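Local structure of activated BY transcription factor SSRB (Salmonella enterica, 2WNW) at residues E212-A217 with K260-L265; Q219-R224 with M233-W238; L191-E196 with C206-E211. The protein is of undescribed function but belongs to glycosyl hydrolase family 30, combining a TIM-barrel domain with a beta-sandwich domain. All coordinates share one frame; numbering follows the deposited sequence.

How the interactions relate
All three interactions are buried and lie in the TIM-barrel domain around helix 210-227. Interaction 3 comes first along the chain. It packs the turn after strand 190-192 against the approach to the helix, and a water joins three of its polar atoms. Interaction 2 sets the later part of the helix against strand 234-239, with an arginine holding a backbone carbonyl. Interaction 1 is the smallest and purely apolar, and it joins the first turns of the helix to the link between helix 256-261 and strand 264-268. Interaction 2 is nested inside the loop closed by interaction 1. The strands involved are consecutive in the barrel: 190-192, 234-239, 264-268.

Interaction 1 (E212-A217 with K260-L265); sequences EETAFA and KGINGL
Thr214 and Ile262 touch through their methyl groups. Thr214 CG2 lies 3.8 Å from Ile262 CD1. Thr214 CB is a little farther from the same Ile262 CD1, at 4.1 Å. The two side chains cross at about a right angle. Ala217, three residues on, adds a looser apolar contact, with its CB 4.4 Å from Ile262 CG1. The CB atoms of Ala217 and Ile262 both point to the opposite segment. The isoleucine is extended beyond CG1 (chi2 173°), and this carries CD1 out to the helix.

The polar branch of Thr214 is turned back to its own helix. A chi1 of 55° folds OG1 over the helix backbone, where it is hydrogen-bonded to Val210 O, with Glu211 O also close. The methyl is thereby left to meet Ile262. In the TIM barrel, helix 210-227 follows the fourth strand, and Ile262 is the first residue after helix 256-261 to leave helical geometry. The contact thus joins one barrel helix to the connection leading into the sixth strand.

Further out, Ile262 also packs on Ile237, while Ala217 packs on Val193 and Ile235. Asn263 OD1 is hydrogen-bonded to Ile235 N, which ties the residue after Ile262 to the neighbouring strand. Strand 264-268 begins at the next residue, Gly264.

Interaction 2 (Q219-R224 with M233-W238); sequences QYLRPR and MEIYIW
Met233 offers its backbone carbonyl to Arg222. Arg222 NH1 donates to Met233 O at 3.0 Å, with an N-H...O angle of 147°. Arg222 NH2 reaches the same Met233 O at 3.1 Å, so one oxygen takes two bonds. The oxygen lies at the edge of the guanidinium, in its plane. Both nitrogens approach from one face of the carbonyl plane, tilted somewhat out of it. The arginine chain bends at chi2 (-61°) and extends from there to the start of the strand. The side chain of Met233 leads away, to Leu178 and Leu191.

Glu234 points its CB away from the helix, and its carboxylate forms salt bridges with Lys138 and Lys289.

Ile235 turns back toward the helix and comes to Arg222 from the opposite direction. Ile235 CD1 lies over one face of the guanidinium, offset toward its rim, 3.6 Å from Arg222 NE. Ile235 CG1 is 3.7 Å from Arg222 NH2. The same CD1 of Ile235 meets Leu221 CB at 4.2 Å, and Ile235 also packs on Leu225.

The helix and strand segments run nearly antiparallel, at 170°, as expected where a barrel helix returns the chain to the next parallel strand in a beta-alpha-beta unit. The helix has a wider pi-type turn at 219-221. It kinks where the N of Pro223 makes no bond to the turn before, a proline nitrogen having no hydrogen to give.

Arg222 NE is hydrogen-bonded to Gly261 O, which adds a second backbone carbonyl. NE, NH1 and NH2 thus each reach a main-chain oxygen, with Asn263 OD1 also close to NH2, while an aliphatic side chain covers one face. The positive charge would probably polarise both carbonyls.

Interaction 3 (L191-E196 with C206-E211); sequences LSVQNE and CLYSVE
Gln194 and Cys206 lie opposite each other, with 7.4 Å between their CA atoms. Strand 190-192 has ended here: Val193 has helical backbone angles, Gln194 is extended, and Glu196 has a positive phi. The other segment is extended from Cys206 to Tyr208, and Ser209 then takes the N-cap position of helix 210-227.

Gln194 is the main contributor from the 191-196 side. Its CG is anti to the backbone N (chi1 166°), and the chain bends at chi2. Gln194 CG thereby rests 3.4 Å from Cys206 O, and OE1 of Gln194 is 3.5 Å from Cys206 CB. Gln194 CB approaches Tyr208 CE2 obliquely, at 3.5 Å. The amide and ring planes are 26° apart. Val193 CG1 lies over one face of the ring, 4.4 Å from Tyr208 CZ.

A water joins the two segments. It accepts from Tyr208 OH at 2.7 Å and donates to Val193 O and Gln194 OE1. Gln194 NE2 donates to Asn195 O at 2.9 Å and is also bonded to Trp144 O, so both ends of the amide are held.

Val193 also packs on Glu213 and Phe216 of helix 210-227. Glu196 OE2 is hydrogen-bonded to a bound glycerol, probably from the crystallisation liquor. The contact thus bridges the end of the fourth barrel strand and the start of the following helix, beside His268 of strand 264-268.

Interaction 1 (E212-A217 with K260-L265)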
loop_
_atom_site.group_PDB
_atom_site.type_symbol
_atom_site.label_atom_id
_atom_site.label_comp_id
_atom_site.label_asym_id
_atom_site.label_seq_id
_atom_site.Cartn_x
_atom_site.Cartn_y
_atom_site.Cartn_z
ATOM N N GLU A 212 -17.055 -25.844 8.611
ATOM C CA GLU A 212 -16.434 -27.149 8.833
ATOM C C GLU A 212 -14.974 -27.052 9.242
ATOM O O GLU A 212 -14.524 -27.756 10.150
ATOM C CB GLU A 212 -16.559 -28.004 7.571
ATOM C CG GLU A 212 -17.974 -28.487 7.314
ATOM C CD GLU A 212 -18.191 -28.941 5.888
ATOM O OE1 GLU A 212 -19.289 -29.465 5.595
ATOM O OE2 GLU A 212 -17.271 -28.767 5.058
ATOM N N GLU A 213 -14.230 -26.185 8.566
ATOM C CA GLU A 213 -12.817 -26.015 8.871
ATOM C C GLU A 213 -12.626 -25.512 10.299
ATOM O O GLU A 213 -11.819 -26.059 11.056
ATOM C CB GLU A 213 -12.175 -25.027 7.892
ATOM C CG GLU A 213 -10.690 -24.790 8.145
ATOM C CD GLU A 213 -10.202 -23.488 7.530
ATOM O OE1 GLU A 213 -10.942 -22.484 7.628
ATOM O OE2 GLU A 213 -9.087 -23.464 6.968
ATOM N N THR A 214 -13.367 -24.472 10.672
ATOM C CA THR A 214 -13.233 -23.920 12.010
ATOM C C THR A 214 -13.733 -24.891 13.077
ATOM O O THR A 214 -13.170 -24.957 14.164
ATOM C CB THR A 214 -13.965 -22.558 12.148
ATOM O OG1 THR A 214 -15.340 -22.702 11.772
ATOM C CG2 THR A 214 -13.305 -21.509 11.254
ATOM N N ALA A 215 -14.779 -25.651 12.770
ATOM C CA ALA A 215 -15.291 -26.617 13.740
ATOM C C ALA A 215 -14.226 -27.685 13.990
ATOM O O ALA A 215 -14.027 -28.127 15.123
ATOM C CB ALA A 215 -16.577 -27.266 13.227
ATOM N N PHE A 216 -13.530 -28.092 12.933
ATOM C CA PHE A 216 -12.498 -29.109 13.079
ATOM C C PHE A 216 -11.373 -28.592 13.963
ATOM O O PHE A 216 -10.848 -29.317 14.803
ATOM C CB PHE A 216 -11.927 -29.510 11.716
ATOM C CG PHE A 216 -10.999 -30.690 11.780
ATOM C CD1 PHE A 216 -11.501 -31.979 11.934
ATOM C CD2 PHE A 216 -9.622 -30.510 11.733
ATOM C CE1 PHE A 216 -10.639 -33.074 12.044
ATOM C CE2 PHE A 216 -8.756 -31.597 11.843
ATOM C CZ PHE A 216 -9.266 -32.879 11.999
ATOM N N ALA A 217 -11.008 -27.327 13.778
ATOM C CA ALA A 217 -9.935 -26.732 14.567
ATOM C C ALA A 217 -10.312 -26.554 16.037
ATOM O O ALA A 217 -9.574 -26.959 16.936
ATOM C CB ALA A 217 -9.544 -25.377 13.972
ATOM N N LYS A 260 -11.318 -17.247 19.719
ATOM C CA LYS A 260 -10.499 -17.700 20.838
ATOM C C LYS A 260 -9.609 -18.901 20.536
ATOM O O LYS A 260 -8.510 -19.011 21.078
ATOM C CB LYS A 260 -11.386 -18.037 22.043
ATOM C CG LYS A 260 -12.066 -16.833 22.669
ATOM C CD LYS A 260 -12.871 -17.231 23.899
ATOM C CE LYS A 260 -13.473 -16.010 24.581
ATOM N NZ LYS A 260 -14.248 -16.377 25.803
ATOM N N GLY A 261 -10.066 -19.794 19.663
ATOM C CA GLY A 261 -9.283 -20.985 19.379
ATOM C C GLY A 261 -8.372 -20.991 18.166
ATOM O O GLY A 261 -7.573 -21.912 18.007
ATOM N N ILE A 262 -8.473 -19.972 17.320
ATOM C CA ILE A 262 -7.654 -19.906 16.112
ATOM C C ILE A 262 -6.679 -18.728 16.174
ATOM O O ILE A 262 -7.081 -17.600 16.457
ATOM C CB ILE A 262 -8.571 -19.799 14.881
ATOM C CG1 ILE A 262 -9.429 -21.067 14.792
ATOM C CG2 ILE A 262 -7.751 -19.592 13.618
ATOM C CD1 ILE A 262 -10.492 -21.023 13.723
ATOM N N ASN A 263 -5.404 -19.004 15.898
ATOM C CA ASN A 263 -4.342 -17.994 15.965
ATOM C C ASN A 263 -4.235 -17.042 14.776
ATOM O O ASN A 263 -3.682 -15.949 14.902
ATOM C CB ASN A 263 -2.984 -18.675 16.163
ATOM C CG ASN A 263 -2.949 -19.580 17.383
ATOM O OD1 ASN A 263 -3.530 -20.666 17.386
ATOM N ND2 ASN A 263 -2.265 -19.131 18.428
ATOM N N GLY A 264 -4.744 -17.449 13.622
ATOM C CA GLY A 264 -4.660 -16.571 12.471
ATOM C C GLY A 264 -4.958 -17.264 11.164
ATOM O O GLY A 264 -5.553 -18.340 11.141
ATOM N N LEU A 265 -4.552 -16.638 10.064
ATOM C CA LEU A 265 -4.791 -17.223 8.755
ATOM C C LEU A 265 -3.494 -17.351 7.989
ATOM O O LEU A 265 -2.606 -16.507 8.107
ATOM C CB LEU A 265 -5.761 -16.370 7.934
ATOM C CG LEU A 265 -7.180 -16.141 8.467
ATOM C CD1 LEU A 265 -7.179 -14.975 9.445
ATOM C CD2 LEU A 265 -8.103 -15.838 7.296
#

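Interaction 2 (Q219-R224 with M233-W238)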
loop_
_atom_site.group_PDB
_atom_site.type_symbol
_atom_site.label_atom_id
_atom_site.label_comp_id
_atom_site.label_asym_id
_atom_site.label_seq_id
_atom_site.Cartn_x
_atom_site.Cartn_y
_atom_site.Cartn_z
ATOM N N GLN A 219 -13.457 -27.560 17.703
ATOM C CA GLN A 219 -14.174 -28.648 18.360
ATOM C C GLN A 219 -13.410 -29.965 18.432
ATOM O O GLN A 219 -13.599 -30.742 19.371
ATOM C CB GLN A 219 -15.515 -28.882 17.666
ATOM C CG GLN A 219 -16.512 -27.754 17.856
ATOM C CD GLN A 219 -17.724 -27.909 16.966
ATOM O OE1 GLN A 219 -18.219 -29.018 16.762
ATOM N NE2 GLN A 219 -18.218 -26.797 16.437
ATOM N N TYR A 220 -12.543 -30.221 17.457
ATOM C CA TYR A 220 -11.802 -31.476 17.454
ATOM C C TYR A 220 -10.314 -31.397 17.774
ATOM O O TYR A 220 -9.828 -32.142 18.626
ATOM C CB TYR A 220 -12.015 -32.197 16.125
ATOM C CG TYR A 220 -13.450 -32.637 15.933
ATOM C CD1 TYR A 220 -14.430 -31.735 15.525
ATOM C CD2 TYR A 220 -13.837 -33.949 16.214
ATOM C CE1 TYR A 220 -15.764 -32.127 15.400
ATOM C CE2 TYR A 220 -15.163 -34.349 16.095
ATOM C CZ TYR A 220 -16.121 -33.434 15.688
ATOM O OH TYR A 220 -17.434 -33.829 15.566
ATOM N N LEU A 221 -9.582 -30.508 17.108
ATOM C CA LEU A 221 -8.148 -30.398 17.373
ATOM C C LEU A 221 -7.822 -29.802 18.737
ATOM O O LEU A 221 -7.028 -30.363 19.490
ATOM C CB LEU A 221 -7.455 -29.575 16.280
ATOM C CG LEU A 221 -7.280 -30.257 14.920
ATOM C CD1 LEU A 221 -6.601 -29.296 13.946
ATOM C CD2 LEU A 221 -6.438 -31.525 15.082
ATOM N N ARG A 222 -8.431 -28.666 19.060
ATOM C CA ARG A 222 -8.157 -28.012 20.332
ATOM C C ARG A 222 -8.269 -28.911 21.566
ATOM O O ARG A 222 -7.316 -29.027 22.333
ATOM C CB ARG A 222 -9.044 -26.770 20.491
ATOM C CG ARG A 222 -8.497 -25.540 19.765
ATOM C CD ARG A 222 -7.133 -25.156 20.327
ATOM N NE ARG A 222 -6.521 -24.044 19.608
ATOM C CZ ARG A 222 -5.215 -23.794 19.598
ATOM N NH1 ARG A 222 -4.383 -24.576 20.275
ATOM N NH2 ARG A 222 -4.735 -22.778 18.894
ATOM N N PRO A 223 -9.424 -29.567 21.770
ATOM C CA PRO A 223 -9.589 -30.443 22.939
ATOM C C PRO A 223 -8.537 -31.551 23.017
ATOM O O PRO A 223 -8.030 -31.867 24.094
ATOM C CB PRO A 223 -10.996 -31.008 22.750
ATOM C CG PRO A 223 -11.698 -29.923 22.008
ATOM C CD PRO A 223 -10.666 -29.521 20.980
ATOM N N ARG A 224 -8.208 -32.141 21.872
ATOM C CA ARG A 224 -7.218 -33.210 21.841
ATOM C C ARG A 224 -5.819 -32.686 22.122
ATOM O O ARG A 224 -5.069 -33.289 22.885
ATOM C CB ARG A 224 -7.267 -33.933 20.489
ATOM C CG ARG A 224 -8.557 -34.726 20.306
ATOM C CD ARG A 224 -8.681 -35.372 18.932
ATOM N NE ARG A 224 -9.852 -36.246 18.869
ATOM C CZ ARG A 224 -11.114 -35.823 18.898
ATOM N NH1 ARG A 224 -11.389 -34.527 18.976
ATOM N NH2 ARG A 224 -12.108 -36.702 18.876
ATOM N N MET A 233 0.092 -24.909 20.884
ATOM C CA MET A 233 0.080 -25.120 19.438
ATOM C C MET A 233 -0.690 -23.995 18.742
ATOM O O MET A 233 -1.762 -23.597 19.200
ATOM C CB MET A 233 -0.600 -26.453 19.120
ATOM C CG MET A 233 -0.674 -26.793 17.640
ATOM S SD MET A 233 0.941 -27.222 16.981
ATOM C CE MET A 233 1.077 -28.941 17.510
ATOM N N GLU A 234 -0.148 -23.476 17.642
ATOM C CA GLU A 234 -0.853 -22.433 16.904
ATOM C C GLU A 234 -1.651 -23.126 15.808
ATOM O O GLU A 234 -1.188 -24.109 15.229
ATOM C CB GLU A 234 0.116 -21.442 16.240
ATOM C CG GLU A 234 1.015 -20.651 17.177
ATOM C CD GLU A 234 1.731 -19.518 16.456
ATOM O OE1 GLU A 234 1.901 -19.606 15.220
ATOM O OE2 GLU A 234 2.134 -18.542 17.122
ATOM N N ILE A 235 -2.850 -22.625 15.534
ATOM C CA ILE A 235 -3.674 -23.192 14.474
ATOM C C ILE A 235 -4.058 -22.090 13.493
ATOM O O ILE A 235 -4.554 -21.030 13.891
ATOM C CB ILE A 235 -4.963 -23.842 15.020
ATOM C CG1 ILE A 235 -4.611 -25.041 15.909
ATOM C CG2 ILE A 235 -5.840 -24.304 13.857
ATOM C CD1 ILE A 235 -5.828 -25.747 16.507
ATOM N N TYR A 236 -3.807 -22.343 12.213
ATOM C CA TYR A 236 -4.122 -21.393 11.149
ATOM C C TYR A 236 -5.220 -21.955 10.256
ATOM O O TYR A 236 -5.333 -23.172 10.091
ATOM C CB TYR A 236 -2.881 -21.122 10.288
ATOM C CG TYR A 236 -1.788 -20.352 10.990
ATOM C CD1 TYR A 236 -1.686 -18.966 10.852
ATOM C CD2 TYR A 236 -0.877 -21.003 11.818
ATOM C CE1 TYR A 236 -0.700 -18.247 11.528
ATOM C CE2 TYR A 236 0.111 -20.298 12.499
ATOM C CZ TYR A 236 0.192 -18.924 12.351
ATOM O OH TYR A 236 1.162 -18.228 13.040
ATOM N N ILE A 237 -6.034 -21.064 9.693
ATOM C CA ILE A 237 -7.096 -21.465 8.781
ATOM C C ILE A 237 -6.866 -20.777 7.430
ATOM O O ILE A 237 -5.922 -19.996 7.281
ATOM C CB ILE A 237 -8.502 -21.108 9.330
ATOM C CG1 ILE A 237 -8.594 -19.613 9.637
ATOM C CG2 ILE A 237 -8.792 -21.936 10.585
ATOM C CD1 ILE A 237 -9.992 -19.170 10.043
ATOM N N TRP A 238 -7.740 -21.076 6.469
ATOM C CA TRP A 238 -7.689 -20.571 5.093
ATOM C C TRP A 238 -6.596 -21.319 4.335
ATOM O O TRP A 238 -6.892 -22.245 3.588
ATOM C CB TRP A 238 -7.437 -19.054 5.026
ATOM C CG TRP A 238 -7.489 -18.493 3.606
ATOM C CD1 TRP A 238 -6.555 -17.693 3.008
ATOM C CD2 TRP A 238 -8.527 -18.693 2.626
ATOM N NE1 TRP A 238 -6.943 -17.386 1.724
ATOM C CE2 TRP A 238 -8.146 -17.983 1.465
ATOM C CE3 TRP A 238 -9.738 -19.401 2.619
ATOM C CZ2 TRP A 238 -8.934 -17.961 0.307
ATOM C CZ3 TRP A 238 -10.522 -19.380 1.470
ATOM C CH2 TRP A 238 -10.114 -18.661 0.326
#

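Interaction 3 (L191-E196 with C206-E211)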
loop_
_atom_site.group_PDB
_atom_site.type_symbol
_atom_site.label_atom_id
_atom_site.label_comp_id
_atom_site.label_asym_id
_atom_site.label_seq_id
_atom_site.Cartn_x
_atom_site.Cartn_y
_atom_site.Cartn_z
ATOM N N LEU A 191 -0.078 -25.644 13.044
ATOM C CA LEU A 191 -0.847 -26.496 12.149
ATOM C C LEU A 191 -1.810 -25.641 11.343
ATOM O O LEU A 191 -2.128 -24.517 11.728
ATOM C CB LEU A 191 -1.709 -27.477 12.949
ATOM C CG LEU A 191 -1.092 -28.487 13.911
ATOM C CD1 LEU A 191 -2.194 -29.083 14.783
ATOM C CD2 LEU A 191 -0.377 -29.564 13.121
ATOM N N SER A 192 -2.250 -26.169 10.209
ATOM C CA SER A 192 -3.295 -25.507 9.447
ATOM C C SER A 192 -4.283 -26.670 9.361
ATOM O O SER A 192 -3.876 -27.835 9.424
ATOM C CB SER A 192 -2.823 -25.041 8.061
ATOM O OG SER A 192 -2.647 -26.105 7.149
ATOM N N VAL A 193 -5.573 -26.377 9.275
ATOM C CA VAL A 193 -6.577 -27.434 9.210
ATOM C C VAL A 193 -6.517 -28.207 7.904
ATOM O O VAL A 193 -6.614 -29.433 7.892
ATOM C CB VAL A 193 -8.003 -26.857 9.364
ATOM C CG1 VAL A 193 -9.040 -27.919 9.005
ATOM C CG2 VAL A 193 -8.212 -26.386 10.793
ATOM N N GLN A 194 -6.346 -27.481 6.807
ATOM C CA GLN A 194 -6.310 -28.090 5.486
ATOM C C GLN A 194 -5.704 -27.141 4.463
ATOM O O GLN A 194 -5.983 -25.940 4.468
ATOM C CB GLN A 194 -7.738 -28.451 5.064
ATOM C CG GLN A 194 -7.920 -28.793 3.595
ATOM C CD GLN A 194 -7.285 -30.114 3.217
ATOM O OE1 GLN A 194 -7.370 -31.087 3.960
ATOM N NE2 GLN A 194 -6.668 -30.162 2.042
ATOM N N ASN A 195 -4.872 -27.690 3.586
ATOM C CA ASN A 195 -4.253 -26.907 2.531
ATOM C C ASN A 195 -5.343 -26.604 1.497
ATOM O O ASN A 195 -6.028 -27.520 1.030
ATOM C CB ASN A 195 -3.132 -27.717 1.867
ATOM C CG ASN A 195 -2.519 -27.006 0.670
ATOM O OD1 ASN A 195 -1.869 -25.969 0.812
ATOM N ND2 ASN A 195 -2.733 -27.558 -0.518
ATOM N N GLU A 196 -5.525 -25.325 1.175
ATOM C CA GLU A 196 -6.508 -24.908 0.169
ATOM C C GLU A 196 -7.852 -25.634 0.291
ATOM O O GLU A 196 -8.273 -26.342 -0.630
ATOM C CB GLU A 196 -5.926 -25.148 -1.229
ATOM C CG GLU A 196 -4.596 -24.451 -1.479
ATOM C CD GLU A 196 -4.107 -24.614 -2.908
ATOM O OE1 GLU A 196 -4.909 -24.411 -3.840
ATOM O OE2 GLU A 196 -2.918 -24.929 -3.103
ATOM N N CYS A 206 -8.803 -31.727 -0.319
ATOM C CA CYS A 206 -10.000 -32.016 0.463
ATOM C C CYS A 206 -10.713 -30.700 0.742
ATOM O O CYS A 206 -10.079 -29.721 1.134
ATOM C CB CYS A 206 -9.606 -32.694 1.779
ATOM S SG CYS A 206 -10.991 -33.296 2.772
ATOM N N LEU A 207 -12.028 -30.679 0.546
ATOM C CA LEU A 207 -12.814 -29.468 0.752
ATOM C C LEU A 207 -13.484 -29.363 2.117
ATOM O O LEU A 207 -13.967 -30.350 2.668
ATOM C CB LEU A 207 -13.903 -29.361 -0.318
ATOM C CG LEU A 207 -13.490 -29.406 -1.788
ATOM C CD1 LEU A 207 -14.746 -29.411 -2.651
ATOM C CD2 LEU A 207 -12.609 -28.212 -2.124
ATOM N N TYR A 208 -13.503 -28.145 2.645
ATOM C CA TYR A 208 -14.140 -27.829 3.921
ATOM C C TYR A 208 -14.799 -26.470 3.746
ATOM O O TYR A 208 -14.217 -25.577 3.128
ATOM C CB TYR A 208 -13.123 -27.663 5.052
ATOM C CG TYR A 208 -12.436 -28.903 5.563
ATOM C CD1 TYR A 208 -12.837 -29.503 6.758
ATOM C CD2 TYR A 208 -11.318 -29.418 4.909
ATOM C CE1 TYR A 208 -12.126 -30.581 7.297
ATOM C CE2 TYR A 208 -10.606 -30.488 5.433
ATOM C CZ TYR A 208 -11.012 -31.061 6.628
ATOM O OH TYR A 208 -10.273 -32.094 7.158
ATOM N N SER A 209 -16.002 -26.307 4.282
ATOM C CA SER A 209 -16.664 -25.010 4.227
ATOM C C SER A 209 -15.995 -24.290 5.396
ATOM O O SER A 209 -15.318 -24.932 6.197
ATOM C CB SER A 209 -18.157 -25.151 4.510
ATOM O OG SER A 209 -18.359 -25.650 5.821
ATOM N N VAL A 210 -16.167 -22.978 5.510
ATOM C CA VAL A 210 -15.535 -22.260 6.619
ATOM C C VAL A 210 -16.068 -22.771 7.965
ATOM O O VAL A 210 -15.326 -22.849 8.949
ATOM C CB VAL A 210 -15.746 -20.723 6.494
ATOM C CG1 VAL A 210 -17.214 -20.380 6.574
ATOM C CG2 VAL A 210 -14.962 -20.002 7.580
ATOM N N GLU A 211 -17.347 -23.136 8.000
ATOM C CA GLU A 211 -17.953 -23.665 9.223
ATOM C C GLU A 211 -17.284 -24.992 9.607
ATOM O O GLU A 211 -16.992 -25.238 10.777
ATOM C CB GLU A 211 -19.454 -23.914 9.022
ATOM C CG GLU A 211 -20.327 -22.673 8.836
ATOM C CD GLU A 211 -20.166 -22.013 7.473
ATOM O OE1 GLU A 211 -19.815 -22.712 6.495
ATOM O OE2 GLU A 211 -20.414 -20.793 7.383
HETATM O O HOH W 1 -7.663 -31.758 6.627
HETATM O O HOH W 2 -7.391 -28.948 -1.351
#